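Local structure of carboxylesterase YbfK (Bacillus subtilis, 4CCY) at residues T39-T44 and R104-E109; R16-Y21 and E209-K214; S79-Y84 and T122-G127. The protein hydrolyses carboxylic esters to an alcohol and a carboxylate, as a cytoplasmic carboxylesterase of the alpha/beta hydrolase superfamily. One frame throughout, in Å; residues are numbered along the deposited sequence.

Contact 1 (T39-T44 and R104-E109); sequences TRFGKT and RADFAE
Arg40 faces Glu109 with their CA atoms 8.3 Å apart, and Phe41 faces Asp106 at a similar separation, which sets the bend at 39-44 beside the first turns of helix 104-118. That bend is a type I turn, Thr39 to Gly42, and it joins antiparallel strands 33-37 and 42-49 of the alpha/beta hydrolase sheet. The Phe41 ring leans on the helix: its CZ lies 3.7 Å from Asp106 CB, CE2 comes 3.6 Å from Asp106 O, and Glu109 CB sits near the ring plane at an edge. Trp110 also packs on Phe41. Asp106 OD2 accepts from the backbone N of Glu102, just before the helix. Arg40 bends at chi3 (95°), and its guanidinium rests with Glu109 CB over the centre of one face. Glu109 OE1 lies 2.8 Å from Arg40 NH2, above the guanidinium plane on the same side as CB; the N-H points past it (115°), so the salt bridge is close but its hydrogen bond weak. Asp113, one turn further along the helix, also pairs with Arg40 NH2. Within the turn, Thr39 OG1 accepts from Phe41 N at 3.1 Å, an ST turn, and donates to a lone pair of Gly42 O at 2.7 Å.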
loop_
_atom_site.group_PDB
_atom_site.type_symbol
_atom_site.label_atom_id
_atom_site.label_comp_id
_atom_site.label_asym_id
_atom_site.label_seq_id
_atom_site.Cartn_x
_atom_site.Cartn_y
_atom_site.Cartn_z
ATOM N N THR A 39 -5.405 -7.691 -16.382
ATOM C CA THR A 39 -5.828 -6.293 -16.344
ATOM C C THR A 39 -5.257 -5.632 -17.590
ATOM O O THR A 39 -4.302 -6.145 -18.180
ATOM C CB THR A 39 -5.308 -5.538 -15.091
ATOM O OG1 THR A 39 -3.970 -5.087 -15.322
ATOM C CG2 THR A 39 -5.373 -6.395 -13.819
ATOM N N ARG A 40 -5.816 -4.495 -17.989
ATOM C CA ARG A 40 -5.339 -3.838 -19.201
ATOM C C ARG A 40 -3.959 -3.189 -19.010
ATOM O O ARG A 40 -3.401 -2.605 -19.937
ATOM C CB ARG A 40 -6.374 -2.845 -19.722
ATOM C CG ARG A 40 -6.542 -1.601 -18.877
ATOM C CD ARG A 40 -7.854 -0.926 -19.227
ATOM N NE ARG A 40 -8.925 -1.330 -18.326
ATOM C CZ ARG A 40 -10.076 -0.677 -18.207
ATOM N NH1 ARG A 40 -10.310 0.401 -18.943
ATOM N NH2 ARG A 40 -10.987 -1.095 -17.339
ATOM N N PHE A 41 -3.413 -3.309 -17.805
ATOM C CA PHE A 41 -2.085 -2.790 -17.501
ATOM C C PHE A 41 -1.114 -3.914 -17.177
ATOM O O PHE A 41 0.014 -3.657 -16.756
ATOM C CB PHE A 41 -2.157 -1.781 -16.355
ATOM C CG PHE A 41 -2.986 -0.586 -16.686
ATOM C CD1 PHE A 41 -2.453 0.456 -17.449
ATOM C CD2 PHE A 41 -4.312 -0.517 -16.282
ATOM C CE1 PHE A 41 -3.224 1.560 -17.768
ATOM C CE2 PHE A 41 -5.083 0.589 -16.598
ATOM C CZ PHE A 41 -4.539 1.627 -17.348
ATOM N N GLY A 42 -1.559 -5.150 -17.401
ATOM C CA GLY A 42 -0.720 -6.331 -17.211
ATOM C C GLY A 42 -1.187 -7.334 -16.168
ATOM O O GLY A 42 -2.082 -7.052 -15.348
ATOM N N LYS A 43 -0.546 -8.503 -16.193
ATOM C CA LYS A 43 -0.790 -9.587 -15.246
ATOM C C LYS A 43 -0.414 -9.135 -13.835
ATOM O O LYS A 43 0.735 -8.778 -13.571
ATOM C CB LYS A 43 0.034 -10.818 -15.638
ATOM C CG LYS A 43 -0.696 -11.827 -16.520
ATOM C CD LYS A 43 0.210 -12.989 -16.950
ATOM C CE LYS A 43 0.845 -13.743 -15.782
ATOM N NZ LYS A 43 1.729 -14.886 -16.177
ATOM N N THR A 44 -1.397 -9.152 -12.938
ATOM C CA THR A 44 -1.253 -8.590 -11.592
ATOM C C THR A 44 -1.233 -9.738 -10.599
ATOM O O THR A 44 -2.142 -10.579 -10.604
ATOM C CB THR A 44 -2.423 -7.626 -11.276
ATOM O OG1 THR A 44 -2.348 -6.501 -12.149
ATOM C CG2 THR A 44 -2.396 -7.146 -9.812
ATOM N N ARG A 104 -4.124 9.118 -12.624
ATOM C CA ARG A 104 -5.002 8.651 -11.536
ATOM C C ARG A 104 -6.243 7.910 -12.054
ATOM O O ARG A 104 -6.769 7.015 -11.372
ATOM C CB ARG A 104 -5.348 9.793 -10.560
ATOM C CG ARG A 104 -4.105 10.341 -9.858
ATOM C CD ARG A 104 -4.381 11.410 -8.799
ATOM N NE ARG A 104 -4.929 12.666 -9.325
ATOM C CZ ARG A 104 -4.211 13.645 -9.881
ATOM N NH1 ARG A 104 -2.891 13.541 -10.021
ATOM N NH2 ARG A 104 -4.823 14.741 -10.302
ATOM N N ALA A 105 -6.692 8.269 -13.259
ATOM C CA ALA A 105 -7.763 7.536 -13.941
ATOM C C ALA A 105 -7.310 6.102 -14.252
ATOM O O ALA A 105 -8.036 5.150 -13.968
ATOM C CB ALA A 105 -8.206 8.268 -15.206
ATOM N N ASP A 106 -6.102 5.951 -14.803
ATOM C CA ASP A 106 -5.489 4.631 -15.007
ATOM C C ASP A 106 -5.477 3.775 -13.733
ATOM O O ASP A 106 -5.864 2.601 -13.774
ATOM C CB ASP A 106 -4.045 4.764 -15.505
ATOM C CG ASP A 106 -3.945 5.314 -16.923
ATOM O OD1 ASP A 106 -4.942 5.326 -17.667
ATOM O OD2 ASP A 106 -2.833 5.729 -17.281
ATOM N N PHE A 107 -5.033 4.358 -12.612
ATOM C CA PHE A 107 -4.928 3.613 -11.355
ATOM C C PHE A 107 -6.265 2.978 -10.997
ATOM O O PHE A 107 -6.311 1.807 -10.630
ATOM C CB PHE A 107 -4.455 4.491 -10.166
ATOM C CG PHE A 107 -3.161 5.228 -10.405
ATOM C CD1 PHE A 107 -2.207 4.758 -11.325
ATOM C CD2 PHE A 107 -2.882 6.392 -9.694
ATOM C CE1 PHE A 107 -1.023 5.459 -11.544
ATOM C CE2 PHE A 107 -1.705 7.082 -9.900
ATOM C CZ PHE A 107 -0.773 6.619 -10.820
ATOM N N ALA A 108 -7.338 3.767 -11.076
ATOM C CA ALA A 108 -8.676 3.277 -10.743
ATOM C C ALA A 108 -9.179 2.250 -11.760
ATOM O O ALA A 108 -9.852 1.293 -11.387
ATOM C CB ALA A 108 -9.658 4.429 -10.580
ATOM N N GLU A 109 -8.832 2.429 -13.031
ATOM C CA GLU A 109 -9.178 1.423 -14.048
ATOM C C GLU A 109 -8.456 0.095 -13.811
ATOM O O GLU A 109 -9.065 -0.973 -13.929
ATOM C CB GLU A 109 -8.965 1.945 -15.483
ATOM C CG GLU A 109 -9.977 3.009 -15.915
ATOM C CD GLU A 109 -11.420 2.508 -15.876
ATOM O OE1 GLU A 109 -11.707 1.452 -16.475
ATOM O OE2 GLU A 109 -12.287 3.162 -15.247
#

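Contact 2 (R16-Y21 and E209-K214); sequences RFYQAY and EQRSLK
Arg211 reaches Tyr18 because its side chain is drawn out from CG to NE, with CD anti to CA (chi2 -170°), so that the guanidinium is carried well clear of its own backbone. Tyr18 supplies the other half of the span, its ring standing off the helix with the hydroxyl at the outer end. The two side chains meet at about a right angle, ring and guanidinium planes being 57° apart. One hydrogen bond makes the contact: Arg211 NH1 donates to Tyr18 OH at 2.9 Å, with a nearly straight N-H...O angle of 161°. The oxygen lies close to the guanidinium plane, and NH1 in turn lies near the plane of the tyrosine ring, 3.8 Å from both CE1 and CZ of Tyr18. This is an in-plane approach at an edge, and a cation-pi arrangement is therefore excluded. In the fold, helix 12-24 precedes the first strand of the sheet, whereas 209-214 belongs to the long insertion between strands 146-152 and 236-241, the place where alpha/beta hydrolases commonly carry their cap. The bond thus ties the N-terminal helix to that insertion. Asn93 O is a second acceptor for Arg211 NH1, and the side chain of Arg211, a buried residue, packs against Trp206, Ile96 and Pro97. Helix 194-205 meets the N-terminal helix separately, through Gln199 on Phe17 and Tyr21. Within the insertion, Lys214 folds back so that NZ donates to Glu209 O at 3.1 Å, approaching from above the carbonyl plane.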
loop_
_atom_site.group_PDB
_atom_site.type_symbol
_atom_site.label_atom_id
_atom_site.label_comp_id
_atom_site.label_asym_id
_atom_site.label_seq_id
_atom_site.Cartn_x
_atom_site.Cartn_y
_atom_site.Cartn_z
ATOM N N ARG A 16 17.551 -12.521 -8.591
ATOM C CA ARG A 16 17.913 -12.317 -7.198
ATOM C C ARG A 16 16.764 -11.676 -6.409
ATOM O O ARG A 16 16.543 -12.022 -5.243
ATOM C CB ARG A 16 19.209 -11.520 -7.081
ATOM C CG ARG A 16 20.449 -12.383 -7.255
ATOM C CD ARG A 16 21.725 -11.584 -7.078
ATOM N NE ARG A 16 22.273 -11.145 -8.360
ATOM C CZ ARG A 16 22.379 -9.877 -8.751
ATOM N NH1 ARG A 16 21.977 -8.883 -7.962
ATOM N NH2 ARG A 16 22.897 -9.599 -9.939
ATOM N N PHE A 17 16.032 -10.768 -7.057
ATOM C CA PHE A 17 14.855 -10.155 -6.439
ATOM C C PHE A 17 13.702 -11.148 -6.210
ATOM O O PHE A 17 13.167 -11.243 -5.101
ATOM C CB PHE A 17 14.350 -8.948 -7.242
ATOM C CG PHE A 17 13.011 -8.446 -6.779
ATOM C CD1 PHE A 17 12.887 -7.776 -5.554
ATOM C CD2 PHE A 17 11.867 -8.670 -7.539
ATOM C CE1 PHE A 17 11.650 -7.314 -5.112
ATOM C CE2 PHE A 17 10.628 -8.220 -7.100
ATOM C CZ PHE A 17 10.520 -7.544 -5.884
ATOM N N TYR A 18 13.326 -11.865 -7.267
ATOM C CA TYR A 18 12.323 -12.923 -7.177
ATOM C C TYR A 18 12.707 -13.936 -6.095
ATOM O O TYR A 18 11.864 -14.353 -5.310
ATOM C CB TYR A 18 12.097 -13.593 -8.553
ATOM C CG TYR A 18 11.014 -12.934 -9.413
ATOM C CD1 TYR A 18 11.191 -11.655 -9.950
ATOM C CD2 TYR A 18 9.811 -13.606 -9.697
ATOM C CE1 TYR A 18 10.203 -11.055 -10.728
ATOM C CE2 TYR A 18 8.813 -13.020 -10.478
ATOM C CZ TYR A 18 9.011 -11.740 -10.985
ATOM O OH TYR A 18 8.024 -11.148 -11.753
ATOM N N GLN A 19 13.991 -14.289 -6.027
ATOM C CA GLN A 19 14.476 -15.188 -4.987
ATOM C C GLN A 19 14.293 -14.582 -3.595
ATOM O O GLN A 19 13.788 -15.248 -2.696
ATOM C CB GLN A 19 15.936 -15.606 -5.232
ATOM C CG GLN A 19 16.103 -16.650 -6.339
ATOM C CD GLN A 19 17.559 -16.915 -6.707
ATOM O OE1 GLN A 19 18.475 -16.285 -6.175
ATOM N NE2 GLN A 19 17.777 -17.859 -7.618
ATOM N N ALA A 20 14.679 -13.318 -3.427
ATOM C CA ALA A 20 14.500 -12.630 -2.149
ATOM C C ALA A 20 13.021 -12.539 -1.728
ATOM O O ALA A 20 12.704 -12.740 -0.557
ATOM C CB ALA A 20 15.155 -11.249 -2.176
ATOM N N TYR A 21 12.136 -12.222 -2.683
ATOM C CA TYR A 21 10.675 -12.192 -2.483
ATOM C C TYR A 21 10.166 -13.545 -1.968
ATOM O O TYR A 21 9.415 -13.603 -0.999
ATOM C CB TYR A 21 9.975 -11.840 -3.807
ATOM C CG TYR A 21 8.537 -11.327 -3.726
ATOM C CD1 TYR A 21 7.673 -11.704 -2.683
ATOM C CD2 TYR A 21 8.031 -10.498 -4.719
ATOM C CE1 TYR A 21 6.367 -11.237 -2.623
ATOM C CE2 TYR A 21 6.721 -10.038 -4.675
ATOM C CZ TYR A 21 5.894 -10.411 -3.622
ATOM O OH TYR A 21 4.597 -9.969 -3.571
ATOM N N GLU A 209 12.927 -0.452 -15.682
ATOM C CA GLU A 209 12.249 0.851 -15.702
ATOM C C GLU A 209 10.717 0.755 -15.644
ATOM O O GLU A 209 10.059 1.644 -15.080
ATOM C CB GLU A 209 12.763 1.778 -16.825
ATOM C CG GLU A 209 12.696 1.217 -18.233
ATOM C CD GLU A 209 13.308 2.145 -19.279
ATOM O OE1 GLU A 209 14.546 2.343 -19.272
ATOM O OE2 GLU A 209 12.548 2.677 -20.122
ATOM N N GLN A 210 10.168 -0.328 -16.196
ATOM C CA GLN A 210 8.729 -0.600 -16.149
ATOM C C GLN A 210 8.210 -0.867 -14.733
ATOM O O GLN A 210 7.017 -0.754 -14.477
ATOM C CB GLN A 210 8.382 -1.802 -17.034
ATOM C CG GLN A 210 8.230 -1.483 -18.514
ATOM C CD GLN A 210 8.104 -2.744 -19.357
ATOM O OE1 GLN A 210 9.059 -3.513 -19.481
ATOM N NE2 GLN A 210 6.929 -2.961 -19.940
ATOM N N ARG A 211 9.111 -1.246 -13.833
ATOM C CA ARG A 211 8.761 -1.544 -12.452
ATOM C C ARG A 211 9.392 -0.528 -11.486
ATOM O O ARG A 211 9.437 -0.747 -10.267
ATOM C CB ARG A 211 9.154 -2.985 -12.098
ATOM C CG ARG A 211 8.429 -4.031 -12.936
ATOM C CD ARG A 211 8.618 -5.457 -12.438
ATOM N NE ARG A 211 8.333 -6.368 -13.541
ATOM C CZ ARG A 211 8.088 -7.671 -13.441
ATOM N NH1 ARG A 211 8.065 -8.293 -12.265
ATOM N NH2 ARG A 211 7.855 -8.363 -14.541
ATOM N N SER A 212 9.864 0.587 -12.039
ATOM C CA SER A 212 10.418 1.668 -11.240
ATOM C C SER A 212 9.357 2.733 -11.032
ATOM O O SER A 212 8.821 3.277 -11.999
ATOM C CB SER A 212 11.639 2.284 -11.933
ATOM O OG SER A 212 12.662 1.321 -12.077
ATOM N N LEU A 213 9.036 3.010 -9.774
ATOM C CA LEU A 213 8.085 4.056 -9.451
ATOM C C LEU A 213 8.670 5.393 -9.850
ATOM O O LEU A 213 9.844 5.664 -9.587
ATOM C CB LEU A 213 7.759 4.041 -7.962
ATOM C CG LEU A 213 6.832 2.921 -7.487
ATOM C CD1 LEU A 213 6.929 2.812 -5.979
ATOM C CD2 LEU A 213 5.397 3.144 -7.930
ATOM N N LYS A 214 7.862 6.211 -10.510
ATOM C CA LYS A 214 8.281 7.556 -10.909
ATOM C C LYS A 214 7.088 8.514 -10.928
ATOM O O LYS A 214 5.961 8.090 -11.200
ATOM C CB LYS A 214 8.999 7.532 -12.271
ATOM C CG LYS A 214 8.093 7.385 -13.488
ATOM C CD LYS A 214 8.844 6.794 -14.671
ATOM C CE LYS A 214 9.005 5.286 -14.514
ATOM N NZ LYS A 214 9.847 4.674 -15.580
#

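Contact 3 (S79-Y84 and T122-G127); sequences SQFRTY and TAHLAG
The central sheet of the alpha/beta hydrolase fold places strand 56-60 between strands 82-86 and 123-128, and Phe81 and His124 meet across that intervening strand. Strand 123-128 leads into the probable nucleophile elbow, a GxSxG sequence that starts at Gly127 and holds Ser129, the nucleophile by similarity. His124 stands near the opposite end of this strand, its CA 10.3 Å from the CA of Gly127, so the contact belongs to the body of the sheet and not to the catalytic site. The CA atoms of Phe81 and His124 are 9.2 Å apart, as expected for positions two strands away from each other. Both side chains start alike, CG anti to the carbonyl carbon (chi1 -59° for Phe81, -64° for His124), and both CB atoms are directed toward the other segment. Their closest approach is Phe81 CE1 to His124 CD2, 3.4 Å, with CD1 of the phenylalanine 3.9 Å from the same carbon and NE2 of the histidine 3.8 Å from CE1. The ring planes are almost perpendicular, at 89°, and the centroids lie 5.4 Å apart; the approach is oblique on both rings. His124 ND1 is engaged by the backbone N of Arg148, which helps to fix the rotation of the imidazole and is consistent with a proton on NE2. Leu57 of the intervening strand packs on His124, strand 146-152 flanks it through Glu147, Leu291 just after helix 280-290 touches both rings, and Phe81 itself joins helix 71-80 to strand 82-86.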
loop_
_atom_site.group_PDB
_atom_site.type_symbol
_atom_site.label_atom_id
_atom_site.label_comp_id
_atom_site.label_asym_id
_atom_site.label_seq_id
_atom_site.Cartn_x
_atom_site.Cartn_y
_atom_site.Cartn_z
ATOM N N SER A 79 -8.832 -14.236 9.335
ATOM C CA SER A 79 -9.772 -15.025 10.126
ATOM C C SER A 79 -11.189 -14.708 9.665
ATOM O O SER A 79 -12.017 -15.606 9.533
ATOM C CB SER A 79 -9.667 -14.712 11.625
ATOM O OG SER A 79 -8.319 -14.626 12.051
ATOM N N GLN A 80 -11.462 -13.429 9.424
ATOM C CA GLN A 80 -12.826 -12.961 9.177
ATOM C C GLN A 80 -13.050 -12.500 7.750
ATOM O O GLN A 80 -14.187 -12.274 7.344
ATOM C CB GLN A 80 -13.184 -11.837 10.149
ATOM C CG GLN A 80 -14.027 -12.300 11.333
ATOM C CD GLN A 80 -13.723 -11.536 12.602
ATOM O OE1 GLN A 80 -12.644 -11.691 13.193
ATOM N NE2 GLN A 80 -14.669 -10.717 13.036
ATOM N N PHE A 81 -11.966 -12.355 6.991
ATOM C CA PHE A 81 -12.063 -11.879 5.613
ATOM C C PHE A 81 -11.314 -12.775 4.644
ATOM O O PHE A 81 -10.298 -13.379 4.990
ATOM C CB PHE A 81 -11.545 -10.439 5.496
ATOM C CG PHE A 81 -12.291 -9.461 6.356
ATOM C CD1 PHE A 81 -13.499 -8.915 5.926
ATOM C CD2 PHE A 81 -11.799 -9.099 7.604
ATOM C CE1 PHE A 81 -14.191 -8.016 6.725
ATOM C CE2 PHE A 81 -12.495 -8.207 8.410
ATOM C CZ PHE A 81 -13.688 -7.666 7.969
ATOM N N ARG A 82 -11.831 -12.854 3.429
ATOM C CA ARG A 82 -11.064 -13.380 2.322
ATOM C C ARG A 82 -10.178 -12.225 1.853
ATOM O O ARG A 82 -10.672 -11.269 1.248
ATOM C CB ARG A 82 -11.999 -13.855 1.207
ATOM C CG ARG A 82 -11.294 -14.468 0.001
ATOM C CD ARG A 82 -10.599 -15.785 0.329
ATOM N NE ARG A 82 -10.038 -16.406 -0.878
ATOM C CZ ARG A 82 -9.080 -17.331 -0.888
ATOM N NH1 ARG A 82 -8.553 -17.769 0.252
ATOM N NH2 ARG A 82 -8.642 -17.820 -2.042
ATOM N N THR A 83 -8.889 -12.296 2.183
ATOM C CA THR A 83 -7.937 -11.234 1.842
ATOM C C THR A 83 -7.243 -11.493 0.519
ATOM O O THR A 83 -6.804 -12.610 0.238
ATOM C CB THR A 83 -6.828 -11.067 2.901
ATOM O OG1 THR A 83 -6.184 -12.339 3.109
ATOM C CG2 THR A 83 -7.408 -10.531 4.225
ATOM N N TYR A 84 -7.136 -10.439 -0.276
ATOM C CA TYR A 84 -6.426 -10.461 -1.535
ATOM C C TYR A 84 -5.304 -9.430 -1.470
ATOM O O TYR A 84 -5.562 -8.240 -1.531
ATOM C CB TYR A 84 -7.369 -10.103 -2.665
ATOM C CG TYR A 84 -8.522 -11.072 -2.863
ATOM C CD1 TYR A 84 -8.319 -12.316 -3.469
ATOM C CD2 TYR A 84 -9.820 -10.728 -2.472
ATOM C CE1 TYR A 84 -9.375 -13.186 -3.681
ATOM C CE2 TYR A 84 -10.886 -11.597 -2.680
ATOM C CZ TYR A 84 -10.660 -12.820 -3.280
ATOM O OH TYR A 84 -11.711 -13.689 -3.484
ATOM N N THR A 122 -18.023 -5.646 -4.760
ATOM C CA THR A 122 -17.453 -4.689 -3.796
ATOM C C THR A 122 -16.415 -5.352 -2.886
ATOM O O THR A 122 -16.285 -6.588 -2.865
ATOM C CB THR A 122 -18.536 -4.036 -2.899
ATOM O OG1 THR A 122 -19.048 -5.021 -1.989
ATOM C CG2 THR A 122 -19.684 -3.433 -3.719
ATOM N N ALA A 123 -15.676 -4.527 -2.140
ATOM C CA ALA A 123 -14.697 -5.022 -1.180
ATOM C C ALA A 123 -14.308 -3.954 -0.170
ATOM O O ALA A 123 -14.415 -2.750 -0.433
ATOM C CB ALA A 123 -13.435 -5.509 -1.894
ATOM N N HIS A 124 -13.823 -4.417 0.974
ATOM C CA HIS A 124 -13.041 -3.567 1.864
ATOM C C HIS A 124 -11.666 -3.405 1.262
ATOM O O HIS A 124 -11.179 -4.292 0.545
ATOM C CB HIS A 124 -12.935 -4.217 3.241
ATOM C CG HIS A 124 -14.263 -4.372 3.960
ATOM N ND1 HIS A 124 -15.107 -3.334 4.167
ATOM C CD2 HIS A 124 -14.862 -5.486 4.545
ATOM C CE1 HIS A 124 -16.189 -3.761 4.841
ATOM N NE2 HIS A 124 -16.036 -5.082 5.078
ATOM N N LEU A 125 -11.023 -2.275 1.529
ATOM C CA LEU A 125 -9.637 -2.091 1.124
ATOM C C LEU A 125 -8.786 -1.590 2.297
ATOM O O LEU A 125 -9.257 -0.792 3.119
ATOM C CB LEU A 125 -9.539 -1.126 -0.071
ATOM C CG LEU A 125 -10.182 -1.593 -1.394
ATOM C CD1 LEU A 125 -11.600 -1.076 -1.521
ATOM C CD2 LEU A 125 -9.382 -1.181 -2.619
ATOM N N ALA A 126 -7.549 -2.080 2.394
ATOM C CA ALA A 126 -6.606 -1.549 3.389
ATOM C C ALA A 126 -5.269 -1.387 2.725
ATOM O O ALA A 126 -4.842 -2.268 1.981
ATOM C CB ALA A 126 -6.496 -2.463 4.611
ATOM N N GLY A 127 -4.615 -0.260 2.973
ATOM C CA GLY A 127 -3.367 0.024 2.292
ATOM C C GLY A 127 -2.413 0.940 3.022
ATOM O O GLY A 127 -2.824 1.778 3.827
#

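Contact 3 is buried, its two rings meeting over a strand of the sheet in aromatic van der Waals contact, while contacts 1 and 2 are partly buried and each includes a polar bond. Contact 1 mixes a salt bridge at an exposed arginine with a buried ring, whereas contact 2 depends on a single, well-directed bond from a buried arginine. Contacts 1 and 3 are tied to the same sheet: strands 42-49 and 82-86 are neighbours in it, and helix 104-118 is followed directly by strand 123-128. Their centres are about 19 Å apart. Contact 2 instead joins elements outside this sheet, its centre about 18 Å from that of contact 1 and 25 Å from that of contact 3.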